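Side-chain contacts in putative HTH-type transcriptional regulator ybaQ (Escherichia coli, PDB 2EBY), which probably binds DNA through a helix-turn-helix domain of the Cro/C1 type and so regulates transcription: residues T52-M55 with A56-A60; F63-V67 with D68-N72. All coordinates share one frame; numbering follows the deposited sequence.

Contact 1: residues T52-M55 with A56-A60. With SO4 (sulfate ion), chain C.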
loop_
_atom_site.group_PDB
_atom_site.type_symbol
_atom_site.label_atom_id
_atom_site.label_comp_id
_atom_site.label_asym_id
_atom_site.label_seq_id
_atom_site.Cartn_x
_atom_site.Cartn_y
_atom_site.Cartn_z
ATOM N N THR A 52 0.116 -8.173 -2.379
ATOM C CA THR A 52 -0.071 -7.880 -0.957
ATOM C C THR A 52 1.257 -7.970 -0.206
ATOM O O THR A 52 2.250 -8.486 -0.736
ATOM C CB THR A 52 -1.056 -8.870 -0.290
ATOM O OG1 THR A 52 -0.495 -10.184 -0.307
ATOM C CG2 THR A 52 -2.392 -8.893 -1.026
ATOM N N THR A 53 1.270 -7.474 1.028
ATOM C CA THR A 53 2.467 -7.510 1.864
ATOM C C THR A 53 2.901 -8.958 2.098
ATOM O O THR A 53 4.082 -9.293 1.971
ATOM C CB THR A 53 2.221 -6.831 3.235
ATOM O OG1 THR A 53 1.699 -5.513 3.031
ATOM C CG2 THR A 53 3.524 -6.689 4.001
ATOM N N GLU A 54 1.943 -9.814 2.441
ATOM C CA GLU A 54 2.242 -11.224 2.682
ATOM C C GLU A 54 2.821 -11.884 1.436
ATOM O O GLU A 54 3.818 -12.603 1.519
ATOM C CB GLU A 54 0.987 -11.990 3.123
ATOM C CG GLU A 54 1.271 -13.433 3.544
ATOM C CD GLU A 54 0.024 -14.193 3.976
ATOM O OE1 GLU A 54 -0.803 -13.613 4.708
ATOM O OE2 GLU A 54 -0.125 -15.378 3.601
ATOM N N MET A 55 2.206 -11.652 0.279
ATOM C CA MET A 55 2.732 -12.253 -0.942
ATOM C C MET A 55 4.153 -11.773 -1.184
ATOM O O MET A 55 4.978 -12.524 -1.690
ATOM C CB MET A 55 1.877 -11.908 -2.165
ATOM C CG MET A 55 2.436 -12.452 -3.501
ATOM S SD MET A 55 2.505 -14.274 -3.667
ATOM C CE MET A 55 0.778 -14.595 -3.995
ATOM N N ALA A 56 4.424 -10.517 -0.835
ATOM C CA ALA A 56 5.755 -9.939 -1.015
ATOM C C ALA A 56 6.766 -10.705 -0.172
ATOM O O ALA A 56 7.884 -10.941 -0.609
ATOM C CB ALA A 56 5.752 -8.461 -0.620
ATOM N N PHE A 57 6.367 -11.086 1.039
ATOM C CA PHE A 57 7.239 -11.873 1.921
ATOM C C PHE A 57 7.540 -13.238 1.294
ATOM O O PHE A 57 8.665 -13.728 1.368
ATOM C CB PHE A 57 6.578 -12.118 3.279
ATOM C CG PHE A 57 6.843 -11.047 4.309
ATOM C CD1 PHE A 57 6.324 -9.765 4.163
ATOM C CD2 PHE A 57 7.584 -11.346 5.454
ATOM C CE1 PHE A 57 6.532 -8.796 5.142
ATOM C CE2 PHE A 57 7.800 -10.388 6.440
ATOM C CZ PHE A 57 7.274 -9.106 6.287
ATOM N N ARG A 58 6.523 -13.856 0.695
ATOM C CA ARG A 58 6.692 -15.175 0.079
ATOM C C ARG A 58 7.639 -15.102 -1.115
ATOM O O ARG A 58 8.522 -15.942 -1.272
ATOM C CB ARG A 58 5.339 -15.735 -0.367
ATOM C CG ARG A 58 4.383 -16.095 0.764
ATOM C CD ARG A 58 3.017 -16.407 0.185
ATOM N NE ARG A 58 2.006 -16.642 1.205
ATOM C CZ ARG A 58 1.892 -17.766 1.901
ATOM N NH1 ARG A 58 2.732 -18.768 1.685
ATOM N NH2 ARG A 58 0.934 -17.892 2.809
ATOM N N LEU A 59 7.449 -14.086 -1.949
ATOM C CA LEU A 59 8.289 -13.894 -3.114
ATOM C C LEU A 59 9.731 -13.597 -2.690
ATOM O O LEU A 59 10.680 -14.117 -3.279
ATOM C CB LEU A 59 7.730 -12.753 -3.963
ATOM C CG LEU A 59 6.392 -13.040 -4.646
ATOM C CD1 LEU A 59 5.829 -11.757 -5.249
ATOM C CD2 LEU A 59 6.593 -14.111 -5.721
ATOM N N ALA A 60 9.888 -12.763 -1.667
ATOM C CA ALA A 60 11.208 -12.417 -1.158
ATOM C C ALA A 60 11.950 -13.696 -0.782
ATOM O O ALA A 60 13.126 -13.867 -1.109
ATOM C CB ALA A 60 11.084 -11.528 0.065
HETATM S S SO4 C . -1.961 -5.627 2.442
HETATM O O1 SO4 C . -1.273 -5.610 3.773
HETATM O O2 SO4 C . -0.933 -5.827 1.381
HETATM O O3 SO4 C . -2.917 -6.796 2.330
HETATM O O4 SO4 C . -2.695 -4.309 2.267
#

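Contact 2: residues F63-V67 with D68-N72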
loop_
_atom_site.group_PDB
_atom_site.type_symbol
_atom_site.label_atom_id
_atom_site.label_comp_id
_atom_site.label_asym_id
_atom_site.label_seq_id
_atom_site.Cartn_x
_atom_site.Cartn_y
_atom_site.Cartn_z
ATOM N N PHE A 63 12.680 -16.031 -4.074
ATOM C CA PHE A 63 13.690 -15.515 -4.988
ATOM C C PHE A 63 14.881 -14.833 -4.330
ATOM O O PHE A 63 15.721 -14.256 -5.010
ATOM C CB PHE A 63 13.036 -14.571 -6.001
ATOM C CG PHE A 63 12.059 -15.252 -6.913
ATOM C CD1 PHE A 63 12.493 -16.188 -7.843
ATOM C CD2 PHE A 63 10.699 -14.967 -6.835
ATOM C CE1 PHE A 63 11.585 -16.832 -8.687
ATOM C CE2 PHE A 63 9.783 -15.607 -7.675
ATOM C CZ PHE A 63 10.228 -16.540 -8.600
ATOM N N ASP A 64 14.948 -14.903 -3.009
ATOM C CA ASP A 64 16.046 -14.307 -2.264
ATOM C C ASP A 64 16.229 -12.819 -2.549
ATOM O O ASP A 64 17.297 -12.381 -2.972
ATOM C CB ASP A 64 17.336 -15.072 -2.560
ATOM C CG ASP A 64 18.471 -14.694 -1.624
ATOM O OD1 ASP A 64 18.220 -14.497 -0.415
ATOM O OD2 ASP A 64 19.622 -14.612 -2.101
ATOM N N THR A 65 15.170 -12.049 -2.324
ATOM C CA THR A 65 15.208 -10.606 -2.528
ATOM C C THR A 65 14.703 -9.985 -1.238
ATOM O O THR A 65 14.482 -10.686 -0.251
ATOM C CB THR A 65 14.257 -10.146 -3.650
ATOM O OG1 THR A 65 12.900 -10.302 -3.217
ATOM C CG2 THR A 65 14.487 -10.960 -4.908
ATOM N N THR A 66 14.535 -8.669 -1.245
ATOM C CA THR A 66 14.000 -7.978 -0.079
ATOM C C THR A 66 12.498 -7.962 -0.290
ATOM O O THR A 66 12.019 -8.254 -1.382
ATOM C CB THR A 66 14.468 -6.514 -0.002
ATOM O OG1 THR A 66 14.099 -5.839 -1.208
ATOM C CG2 THR A 66 15.967 -6.436 0.195
ATOM N N VAL A 67 11.749 -7.627 0.749
ATOM C CA VAL A 67 10.306 -7.550 0.615
ATOM C C VAL A 67 9.979 -6.298 -0.191
ATOM O O VAL A 67 9.082 -6.297 -1.032
ATOM C CB VAL A 67 9.607 -7.440 1.985
ATOM C CG1 VAL A 67 8.092 -7.329 1.785
ATOM C CG2 VAL A 67 9.948 -8.652 2.848
ATOM N N ASP A 68 10.727 -5.233 0.065
ATOM C CA ASP A 68 10.483 -3.973 -0.618
ATOM C C ASP A 68 10.777 -3.997 -2.102
ATOM O O ASP A 68 10.207 -3.212 -2.847
ATOM C CB ASP A 68 11.237 -2.827 0.071
ATOM C CG ASP A 68 10.528 -2.354 1.334
ATOM O OD1 ASP A 68 9.425 -2.868 1.609
ATOM O OD2 ASP A 68 11.055 -1.471 2.047
ATOM N N PHE A 69 11.661 -4.886 -2.539
ATOM C CA PHE A 69 11.939 -4.987 -3.961
ATOM C C PHE A 69 10.581 -5.191 -4.649
ATOM O O PHE A 69 10.271 -4.550 -5.652
ATOM C CB PHE A 69 12.845 -6.185 -4.238
ATOM C CG PHE A 69 12.874 -6.606 -5.682
ATOM C CD1 PHE A 69 13.680 -5.940 -6.601
ATOM C CD2 PHE A 69 12.073 -7.655 -6.128
ATOM C CE1 PHE A 69 13.690 -6.312 -7.949
ATOM C CE2 PHE A 69 12.074 -8.035 -7.473
ATOM C CZ PHE A 69 12.885 -7.362 -8.383
ATOM N N TRP A 70 9.766 -6.085 -4.094
ATOM C CA TRP A 70 8.455 -6.344 -4.668
ATOM C C TRP A 70 7.439 -5.253 -4.347
ATOM O O TRP A 70 6.713 -4.805 -5.230
ATOM C CB TRP A 70 7.916 -7.705 -4.207
ATOM C CG TRP A 70 8.775 -8.851 -4.663
ATOM C CD1 TRP A 70 9.708 -9.517 -3.926
ATOM C CD2 TRP A 70 8.842 -9.393 -5.987
ATOM N NE1 TRP A 70 10.362 -10.435 -4.709
ATOM C CE2 TRP A 70 9.854 -10.381 -5.984
ATOM C CE3 TRP A 70 8.156 -9.142 -7.190
ATOM C CZ2 TRP A 70 10.192 -11.121 -7.120
ATOM C CZ3 TRP A 70 8.491 -9.878 -8.325
ATOM C CH2 TRP A 70 9.505 -10.854 -8.282
ATOM N N LEU A 71 7.391 -4.808 -3.096
ATOM C CA LEU A 71 6.419 -3.786 -2.721
ATOM C C LEU A 71 6.616 -2.470 -3.462
ATOM O O LEU A 71 5.643 -1.768 -3.731
ATOM C CB LEU A 71 6.425 -3.547 -1.200
ATOM C CG LEU A 71 5.873 -4.696 -0.337
ATOM C CD1 LEU A 71 5.944 -4.305 1.147
ATOM C CD2 LEU A 71 4.432 -5.022 -0.748
ATOM N N ASN A 72 7.861 -2.134 -3.804
ATOM C CA ASN A 72 8.121 -0.887 -4.517
ATOM C C ASN A 72 7.501 -0.911 -5.910
ATOM O O ASN A 72 7.010 0.112 -6.393
ATOM C CB ASN A 72 9.631 -0.594 -4.611
ATOM C CG ASN A 72 10.255 -0.305 -3.251
ATOM O OD1 ASN A 72 9.580 0.188 -2.338
ATOM N ND2 ASN A 72 11.547 -0.601 -3.109
#

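Contact 1: residues T52-M55 with A56-A60
With CG anti to the backbone N (chi1 -173°) and the chain straight on to the carboxylate, Glu54 reaches out alongside Arg58, whose own chain is extended from CG to NE. The two side chains run the same way from neighbouring turns of helix 53-63, and Glu54 OE2 meets Arg58 NH2 at 2.8 Å in a salt bridge. The guanidinium N-H approaches OE2 nearly along the C-O axis; the carboxylate and guanidinium planes are 42° apart, and one N-H carries the bond. The same NH2 also forms a salt bridge to Glu91 of the second subunit, the strongest polar partner of Arg58, so the guanidinium is shared across the dimer.

At the start of the helix Thr52 is the N-cap: its OG1 accepts from Met55 N at 3.1 Å. The next residue, Thr53, presents its backbone N to O2 of a sulfate, probably from the crystallisation liquor, at 2.8 Å, and its OG1 lies close to the same ion, which Lys50 also holds. An anion at this end would be favoured by the helix dipole. The other branch of Thr53, CG2, packs alongside the Phe57 ring, 3.8 Å from CE1. Met55 CG, anti to the backbone N (chi1 177°), lies 3.9 Å from Leu59 CD1; bends at chi2 and chi3 carry the sulfur and methyl onward.

Met55 and Leu59 sit against Leu34 of helix 27-34 and Leu44 of helix 38-45, the two helices that span the predicted helix-turn-helix motif, while Ala56 and Phe57 lean on helix 67-83.

Contact 2: residues F63-V67 with D68-N72
Thr65 OG1 is gripped by two groups. It gives its proton to Thr66 O at 2.9 Å. From the indole it accepts, with Trp70 NE1 also 2.9 Å from OG1, but this bond is weak, bent to 122° at the hydrogen. Thr65 and Trp70 cross at about a right angle. One residue on, Thr66 is the N-cap of helix 67-83. Its chi1 of 57° sets OG1 between the backbone N and the carbonyl carbon, facing the first turn, where it accepts from Phe69 N at 2.9 Å. Within that turn Val67 O takes a nearly straight bond from Leu71 N, 3.1 Å long, and a weak one from Trp70 N.

Phe69 puts CE2 over the centre of one indole face, 3.5 Å above its plane, while Trp70 CD1 lies at the edge of the Phe69 ring. Further along the indole, Trp70 CZ2 meets Phe63 CD2 at 3.9 Å, with the two side chains crossing steeply. Val67 and Leu71 point the same way, CG1 to CD1 at 3.8 Å.

The turn thus joins helix 53-63 to helix 67-83: Phe63 and Phe69 pack on Tyr19 of helix 11-20, Trp70 rests on Leu59 and Val67 on Ala56 of helix 53-63, and Val67 and Leu71 touch Leu79 of the second subunit.

In the fold
Contact 1 comes first along the chain, in helix 53-63, and contact 2 follows in the turn after that helix and the start of helix 67-83; their centres are 8 Å apart. Both helices open on a threonine cap. The contacts touch directly: Ala60 O lies 3.0 Å from Thr65 N, a probable hydrogen bond, and Ala56 CB packs 3.7 Å from Leu71 CD2. Helices 53-63 and 67-83, consecutive in the chain, are thereby packed against each other. Some residues of both contacts also touch the second subunit, so this part of the probable DNA-binding domain borders the dimer interface.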